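Local coordinates for ABC transporter, periplasmic substrate-binding protein (PDB 1TWY) that probably binds phosphate in the periplasm and delivers it to an ABC-type importer, as the receptor component of the transporter, at residues Gly104-Val109 / Gly202-Gly207; Val115-Arg120 / Ala215-Lys220. One frame throughout, in Å; residues are numbered along the deposited sequence.

Interaction 1: residues Gly104-Val109 / Gly202-Gly207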
ATOM      1  N   GLY A 104       4.296  -3.680  -1.958  1.00 19.66           N
ATOM      2  CA  GLY A 104       4.342  -4.694  -0.915  1.00 18.81           C
ATOM      3  C   GLY A 104       4.745  -4.058   0.448  1.00 21.86           C
ATOM      4  O   GLY A 104       5.255  -2.911   0.492  1.00 19.47           O
ATOM      5  N   LEU A 105       4.388  -4.744   1.525  1.00 16.08           N
ATOM      6  CA  LEU A 105       4.767  -4.396   2.864  1.00 18.04           C
ATOM      7  C   LEU A 105       5.627  -5.496   3.427  1.00 20.71           C
ATOM      8  O   LEU A 105       5.327  -6.671   3.199  1.00 19.76           O
ATOM      9  CB  LEU A 105       3.513  -4.246   3.756  1.00 21.30           C
ATOM     10  CG  LEU A 105       2.516  -3.125   3.458  1.00 24.87           C
ATOM     11  CD1 LEU A 105       1.396  -3.167   4.491  1.00 27.25           C
ATOM     12  CD2 LEU A 105       3.115  -1.795   3.596  1.00 31.78           C
ATOM     13  N   ALA A 106       6.624  -5.128   4.221  1.00 16.06           N
ATOM     14  CA  ALA A 106       7.457  -6.071   4.975  1.00 13.77           C
ATOM     15  C   ALA A 106       7.235  -5.935   6.434  1.00 14.49           C
ATOM     16  O   ALA A 106       7.013  -4.853   6.930  1.00 15.81           O
ATOM     17  CB  ALA A 106       9.001  -5.754   4.722  1.00 17.12           C
ATOM     18  N   ILE A 107       7.241  -7.047   7.100  1.00 14.25           N
ATOM     19  CA  ILE A 107       7.276  -7.032   8.573  1.00 15.53           C
ATOM     20  C   ILE A 107       8.708  -7.117   9.029  1.00 14.36           C
ATOM     21  O   ILE A 107       9.481  -7.983   8.606  1.00 14.68           O
ATOM     22  CB  ILE A 107       6.502  -8.275   9.087  1.00 17.74           C
ATOM     23  CG1 ILE A 107       5.106  -8.344   8.422  1.00 17.28           C
ATOM     24  CG2 ILE A 107       6.452  -8.266  10.572  1.00 17.16           C
ATOM     25  CD1 ILE A 107       4.329  -7.095   8.763  1.00 20.57           C
ATOM     26  N   VAL A 108       9.081  -6.225   9.931  1.00 14.70           N
ATOM     27  CA  VAL A 108      10.437  -6.075  10.312  1.00 13.15           C
ATOM     28  C   VAL A 108      10.626  -6.272  11.807  1.00 16.60           C
ATOM     29  O   VAL A 108       9.798  -5.791  12.578  1.00 17.58           O
ATOM     30  CB  VAL A 108      11.038  -4.778   9.800  1.00 16.24           C
ATOM     31  CG1 VAL A 108      11.118  -4.832   8.255  1.00 17.66           C
ATOM     32  CG2 VAL A 108      10.317  -3.556  10.218  1.00 17.51           C
ATOM     33  N   VAL A 109      11.689  -6.969  12.193  1.00 16.74           N
ATOM     34  CA  VAL A 109      12.103  -7.128  13.560  1.00 16.63           C
ATOM     35  C   VAL A 109      13.560  -6.768  13.753  1.00 16.91           C
ATOM     36  O   VAL A 109      14.292  -6.608  12.752  1.00 15.42           O
ATOM     37  CB  VAL A 109      11.887  -8.606  14.054  1.00 18.07           C
ATOM     38  CG1 VAL A 109      10.353  -8.939  13.935  1.00 19.97           C
ATOM     39  CG2 VAL A 109      12.693  -9.678  13.273  1.00 19.03           C
ATOM     40  N   GLY A 202       7.490  -4.125  13.584  1.00 13.45           N
ATOM     41  CA  GLY A 202       6.824  -3.116  12.820  1.00 18.52           C
ATOM     42  C   GLY A 202       6.670  -3.529  11.362  1.00 13.93           C
ATOM     43  O   GLY A 202       6.897  -4.665  11.011  1.00 16.73           O
ATOM     44  N   PHE A 203       6.172  -2.593  10.568  1.00 16.54           N
ATOM     45  CA  PHE A 203       5.915  -2.800   9.093  1.00 13.85           C
ATOM     46  C   PHE A 203       6.455  -1.577   8.362  1.00 14.10           C
ATOM     47  O   PHE A 203       6.390  -0.430   8.850  1.00 15.52           O
ATOM     48  CB  PHE A 203       4.481  -3.095   8.765  1.00 14.39           C
ATOM     49  CG  PHE A 203       3.511  -2.094   9.214  1.00 14.82           C
ATOM     50  CD1 PHE A 203       2.972  -2.146  10.494  1.00 12.96           C
ATOM     51  CD2 PHE A 203       3.175  -1.018   8.408  1.00 16.99           C
ATOM     52  CE1 PHE A 203       2.138  -1.172  10.971  1.00 14.75           C
ATOM     53  CE2 PHE A 203       2.314  -0.016   8.918  1.00 16.93           C
ATOM     54  CZ  PHE A 203       1.777  -0.142  10.201  1.00 15.13           C
ATOM     55  N   ILE A 204       6.946  -1.797   7.169  1.00 15.97           N
ATOM     56  CA  ILE A 204       7.489  -0.748   6.282  1.00 17.85           C
ATOM     57  C   ILE A 204       7.202  -1.157   4.846  1.00 16.14           C
ATOM     58  O   ILE A 204       6.957  -2.317   4.507  1.00 17.55           O
ATOM     59  CB  ILE A 204       8.993  -0.600   6.412  1.00 15.37           C
ATOM     60  CG1 ILE A 204       9.808  -1.905   6.110  1.00 14.38           C
ATOM     61  CG2 ILE A 204       9.438  -0.031   7.803  1.00 14.55           C
ATOM     62  CD1 ILE A 204      11.357  -1.604   6.225  1.00 17.40           C
ATOM     63  N   SER A 205       7.179  -0.174   3.966  1.00 17.35           N
ATOM     64  CA  SER A 205       7.140  -0.461   2.533  1.00 19.33           C
ATOM     65  C   SER A 205       8.312  -1.384   2.134  1.00 17.48           C
ATOM     66  O   SER A 205       9.437  -1.244   2.598  1.00 18.46           O
ATOM     67  CB  SER A 205       7.297   0.836   1.728  1.00 23.28           C
ATOM     68  OG  SER A 205       6.583   1.954   2.293  1.00 32.41           O
ATOM     69  N   ILE A 206       8.035  -2.384   1.274  1.00 17.78           N
ATOM     70  CA  ILE A 206       8.998  -3.397   1.000  1.00 19.18           C
ATOM     71  C   ILE A 206      10.281  -2.843   0.374  1.00 18.30           C
ATOM     72  O   ILE A 206      11.389  -3.302   0.704  1.00 21.39           O
ATOM     73  CB  ILE A 206       8.324  -4.501   0.118  1.00 24.31           C
ATOM     74  CG1 ILE A 206       9.203  -5.705   0.076  1.00 28.36           C
ATOM     75  CG2 ILE A 206       8.007  -3.930  -1.339  1.00 27.99           C
ATOM     76  CD1 ILE A 206       8.439  -6.906  -0.350  1.00 32.68           C
ATOM     77  N   GLY A 207      10.128  -1.759  -0.373  1.00 20.64           N
ATOM     78  CA  GLY A 207      11.257  -1.048  -0.982  1.00 22.47           C
ATOM     79  C   GLY A 207      12.181  -0.373  -0.007  1.00 21.61           C
ATOM     80  O   GLY A 207      13.371  -0.196  -0.308  1.00 23.25           O
TER
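Strands 96-109 and 200-205 pair antiparallel in the central sheet of one lobe of this periplasmic receptor, and the contact between Gly104-Val109 and Gly202-Gly207 lies on that pairing. Ala106 faces Ile204 and Val108 faces Gly202 as hydrogen-bonded pairs; Ala106 N reaches Ile204 O at 2.8 Å, a nearly straight bond, and Ile204 N returns to Ala106 O. Val108 and Gly202 likewise exchange two bonds. Between them, Ile107 and Phe203 form a non-hydrogen-bonded pair whose side chains share a face: Ile107 CD1 comes to 4.0 Å from Phe203 CB. The phenyl group itself leads away, because CG sits between the backbone N and the carbonyl carbon (chi1 57°), and it stacks on Phe159 of helix 154-163. On the other face Val108 and Ile204 cross at about a right angle, with Val108 CG1 3.8 Å from Ile204 CD1. Ala106 CB adds a looser touch on Ile204 CG1, and helix 187-196 covers Ile204 beyond. Where strand 200-205 gives way to a 3-10 turn, Ile206 N still bonds Gly104 O at 2.9 Å, approaching from above the carbonyl plane, and Ile206 CG2 packs 3.5 Å from the same oxygen. A buried antiparallel pair, apolar on both faces and covered by a helix on each, is characteristic of the alpha/beta lobes of periplasmic binding proteins.

Interaction 2: residues Val115-Arg120 / Ala215-Lys220; sequences VTNLTR and AIQFEK
Thr116-Thr119 and Ile216-Glu219 run side by side as a short parallel pair, held by Gln217 N to Thr116 O, Leu118 N to Gln217 O and Glu219 N to Leu118 O, the last at 3.0 Å. Ile216 CD1 lies 3.8 Å from Leu118 CG, the two side chains crossing obliquely, while its CB and CG2 rest against the Thr116 and Val115 carbonyls. On the other face, Asn117 and Gln217 sit beside each other, and a water sits between Thr116 OG1 and Gln217 OE1, donating to OE1 at 2.6 Å; Gln217 NE2 turns to Asp222. Phe218 carries its ring toward the start of helix 120-128, with CG anti to the backbone N (chi1 -172°), and CZ comes to 3.7 Å from Arg120 CA. Phe218 CZ also lies 4.1 Å above one face of the Arg120 guanidinium, offset toward its rim, and the two planes stand 78° apart. In Glu219 the bend at chi2 (-73°) sets CD near the helix start, and from there OE2 accepts Arg120 N at 2.9 Å, met from above the carboxylate plane. Its charge there would probably interact favourably with the helix dipole. One water bridges Arg120 NE and Glu219 OE2, which are 5.2 Å apart and not in direct contact, while NH1 and NH2 are held by Leu162 O and Gln234. Thr119 is the N-cap of helix 120-128, whose Leu123 and Ile126 pack on Leu118; the Ile216 side chain also touches Ile107 and Val109 of strand 96-109, so strand 214-218 lies between that strand and 117-118.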
ATOM      1  N   VAL A 115      13.037 -14.936  15.601  1.00 22.67           N
ATOM      2  CA  VAL A 115      11.879 -15.206  14.791  1.00 20.64           C
ATOM      3  C   VAL A 115      12.207 -14.935  13.323  1.00 25.04           C
ATOM      4  O   VAL A 115      12.873 -13.939  12.961  1.00 23.17           O
ATOM      5  CB  VAL A 115      10.682 -14.368  15.301  1.00 23.48           C
ATOM      6  CG1 VAL A 115       9.489 -14.375  14.391  1.00 28.21           C
ATOM      7  CG2 VAL A 115      10.297 -14.842  16.756  1.00 21.89           C
ATOM      8  N   THR A 116      11.805 -15.875  12.507  1.00 21.73           N
ATOM      9  CA  THR A 116      11.994 -15.793  11.077  1.00 22.31           C
ATOM     10  C   THR A 116      10.717 -15.682  10.237  1.00 19.56           C
ATOM     11  O   THR A 116      10.806 -15.600   9.001  1.00 20.86           O
ATOM     12  CB  THR A 116      12.787 -17.000  10.551  1.00 25.63           C
ATOM     13  OG1 THR A 116      12.114 -18.242  10.853  1.00 26.75           O
ATOM     14  CG2 THR A 116      14.210 -17.053  11.161  1.00 31.57           C
ATOM     15  N   ASN A 117       9.533 -15.877  10.872  1.00 18.23           N
ATOM     16  CA  ASN A 117       8.300 -16.034  10.196  1.00 19.01           C
ATOM     17  C   ASN A 117       7.174 -15.725  11.163  1.00 19.56           C
ATOM     18  O   ASN A 117       7.340 -15.945  12.353  1.00 23.07           O
ATOM     19  CB  ASN A 117       8.122 -17.472   9.747  1.00 21.76           C
ATOM     20  CG  ASN A 117       6.764 -17.710   9.094  1.00 24.69           C
ATOM     21  OD1 ASN A 117       6.347 -17.027   8.149  1.00 20.72           O
ATOM     22  ND2 ASN A 117       6.025 -18.711   9.655  1.00 31.56           N
ATOM     23  N   LEU A 118       6.086 -15.127  10.678  1.00 17.36           N
ATOM     24  CA  LEU A 118       4.848 -15.065  11.456  1.00 19.24           C
ATOM     25  C   LEU A 118       3.743 -15.445  10.588  1.00 21.58           C
ATOM     26  O   LEU A 118       3.798 -15.169   9.370  1.00 24.01           O
ATOM     27  CB  LEU A 118       4.597 -13.631  12.044  1.00 17.25           C
ATOM     28  CG  LEU A 118       5.505 -13.127  13.187  1.00 22.74           C
ATOM     29  CD1 LEU A 118       5.301 -11.731  13.531  1.00 22.55           C
ATOM     30  CD2 LEU A 118       5.369 -14.018  14.468  1.00 21.14           C
ATOM     31  N   THR A 119       2.762 -16.168  11.154  1.00 24.67           N
ATOM     32  CA  THR A 119       1.528 -16.403  10.405  1.00 25.66           C
ATOM     33  C   THR A 119       0.593 -15.229  10.551  1.00 23.14           C
ATOM     34  O   THR A 119       0.782 -14.344  11.371  1.00 22.14           O
ATOM     35  CB  THR A 119       0.777 -17.648  10.938  1.00 26.87           C
ATOM     36  OG1 THR A 119       0.418 -17.455  12.323  1.00 25.19           O
ATOM     37  CG2 THR A 119       1.729 -18.851  10.884  1.00 30.03           C
ATOM     38  N   ARG A 120      -0.466 -15.262   9.753  1.00 26.55           N
ATOM     39  CA  ARG A 120      -1.546 -14.281   9.883  1.00 25.04           C
ATOM     40  C   ARG A 120      -2.118 -14.220  11.286  1.00 19.44           C
ATOM     41  O   ARG A 120      -2.276 -13.124  11.856  1.00 20.16           O
ATOM     42  CB  ARG A 120      -2.644 -14.720   8.893  1.00 26.28           C
ATOM     43  CG  ARG A 120      -3.816 -13.769   8.900  1.00 28.16           C
ATOM     44  CD  ARG A 120      -4.812 -14.151   7.844  1.00 32.19           C
ATOM     45  NE  ARG A 120      -4.217 -13.737   6.588  1.00 24.51           N
ATOM     46  CZ  ARG A 120      -4.337 -12.480   6.147  1.00 27.77           C
ATOM     47  NH1 ARG A 120      -4.976 -11.584   6.882  1.00 27.85           N
ATOM     48  NH2 ARG A 120      -3.793 -12.074   5.003  1.00 28.97           N
ATOM     49  N   ALA A 215      13.715  -8.275   7.808  1.00 19.34           N
ATOM     50  CA  ALA A 215      12.436  -8.504   7.248  1.00 17.62           C
ATOM     51  C   ALA A 215      12.142  -9.982   7.357  1.00 19.61           C
ATOM     52  O   ALA A 215      12.999 -10.784   7.033  1.00 22.04           O
ATOM     53  CB  ALA A 215      12.481  -8.147   5.747  1.00 19.27           C
ATOM     54  N   ILE A 216      11.008 -10.365   7.898  1.00 19.93           N
ATOM     55  CA  ILE A 216      10.707 -11.782   8.110  1.00 16.49           C
ATOM     56  C   ILE A 216       9.677 -12.302   7.115  1.00 19.73           C
ATOM     57  O   ILE A 216       9.067 -11.560   6.320  1.00 18.69           O
ATOM     58  CB  ILE A 216      10.256 -12.042   9.517  1.00 18.54           C
ATOM     59  CG1 ILE A 216       9.000 -11.280   9.813  1.00 18.30           C
ATOM     60  CG2 ILE A 216      11.402 -11.682  10.447  1.00 20.53           C
ATOM     61  CD1 ILE A 216       8.394 -11.678  11.250  1.00 22.53           C
ATOM     62  N   GLN A 217       9.527 -13.622   7.051  1.00 20.90           N
ATOM     63  CA  GLN A 217       8.477 -14.199   6.228  1.00 19.19           C
ATOM     64  C   GLN A 217       7.106 -13.931   6.807  1.00 17.04           C
ATOM     65  O   GLN A 217       6.935 -13.753   8.008  1.00 18.07           O
ATOM     66  CB  GLN A 217       8.674 -15.719   6.142  1.00 18.98           C
ATOM     67  CG  GLN A 217       9.912 -16.072   5.394  1.00 18.37           C
ATOM     68  CD  GLN A 217      10.241 -17.619   5.544  1.00 29.29           C
ATOM     69  OE1 GLN A 217       9.776 -18.305   6.498  1.00 26.46           O
ATOM     70  NE2 GLN A 217      11.020 -18.122   4.649  1.00 26.90           N
ATOM     71  N   PHE A 218       6.127 -13.975   5.934  1.00 21.81           N
ATOM     72  CA  PHE A 218       4.715 -14.000   6.273  1.00 20.45           C
ATOM     73  C   PHE A 218       4.101 -15.256   5.681  1.00 21.84           C
ATOM     74  O   PHE A 218       4.133 -15.458   4.438  1.00 22.50           O
ATOM     75  CB  PHE A 218       3.982 -12.773   5.727  1.00 20.97           C
ATOM     76  CG  PHE A 218       2.554 -12.665   6.206  1.00 21.62           C
ATOM     77  CD1 PHE A 218       2.286 -12.438   7.528  1.00 20.37           C
ATOM     78  CD2 PHE A 218       1.519 -12.753   5.314  1.00 29.54           C
ATOM     79  CE1 PHE A 218       1.000 -12.266   8.001  1.00 23.17           C
ATOM     80  CE2 PHE A 218       0.237 -12.568   5.765  1.00 22.28           C
ATOM     81  CZ  PHE A 218      -0.027 -12.369   7.091  1.00 20.50           C
ATOM     82  N   GLU A 219       3.533 -16.099   6.553  1.00 24.22           N
ATOM     83  CA  GLU A 219       3.018 -17.437   6.165  1.00 28.10           C
ATOM     84  C   GLU A 219       4.070 -18.178   5.356  1.00 23.14           C
ATOM     85  O   GLU A 219       3.783 -18.760   4.325  1.00 26.41           O
ATOM     86  CB  GLU A 219       1.692 -17.364   5.432  1.00 29.29           C
ATOM     87  CG  GLU A 219       0.533 -16.856   6.318  1.00 30.54           C
ATOM     88  CD  GLU A 219       0.026 -17.853   7.357  1.00 29.15           C
ATOM     89  OE1 GLU A 219       0.612 -18.958   7.586  1.00 37.06           O
ATOM     90  OE2 GLU A 219      -1.016 -17.521   7.994  1.00 34.11           O
ATOM     91  N   LYS A 220       5.309 -18.135   5.849  1.00 24.06           N
ATOM     92  CA  LYS A 220       6.452 -18.845   5.293  1.00 26.86           C
ATOM     93  C   LYS A 220       6.901 -18.391   3.882  1.00 27.76           C
ATOM     94  O   LYS A 220       7.889 -18.943   3.340  1.00 29.88           O
ATOM     95  CB  LYS A 220       6.241 -20.406   5.291  1.00 26.85           C
ATOM     96  CG  LYS A 220       6.230 -21.059   6.654  1.00 40.35           C
ATOM     97  CD  LYS A 220       7.156 -22.327   6.729  1.00 49.55           C
ATOM     98  CE  LYS A 220       6.749 -23.252   7.869  1.00 51.07           C
ATOM     99  NZ  LYS A 220       5.251 -23.297   7.988  1.00 43.01           N
TER
HETATM  100  O   HOH W   1      11.153 -19.411   8.431  1.00 34.12           O
HETATM  101  O   HOH W   2      -3.031 -16.184   5.876  1.00 33.45           O

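How the interactions relate
Both interactions belong to one sheet, in which strand 96-109 pairs with 200-205 in interaction 1 and also with 214-218, the strand that carries interaction 2. They meet directly: Ile107 O lies 2.9 Å from Ile216 N, a probable hydrogen bond, and Val109 CG2 packs on Ile216 CG2. Interaction 1 is buried and antiparallel, with aliphatic and aromatic side chains covering a dense set of backbone bonds. Interaction 2 is parallel, short and only partly buried; its apolar part is joined by waters, a carboxylate and a guanidinium at the start of a helix. Strands 96-109 and 117-118 follow each other in the chain, as do 200-205 and 214-218, so each contact joins the same two regions.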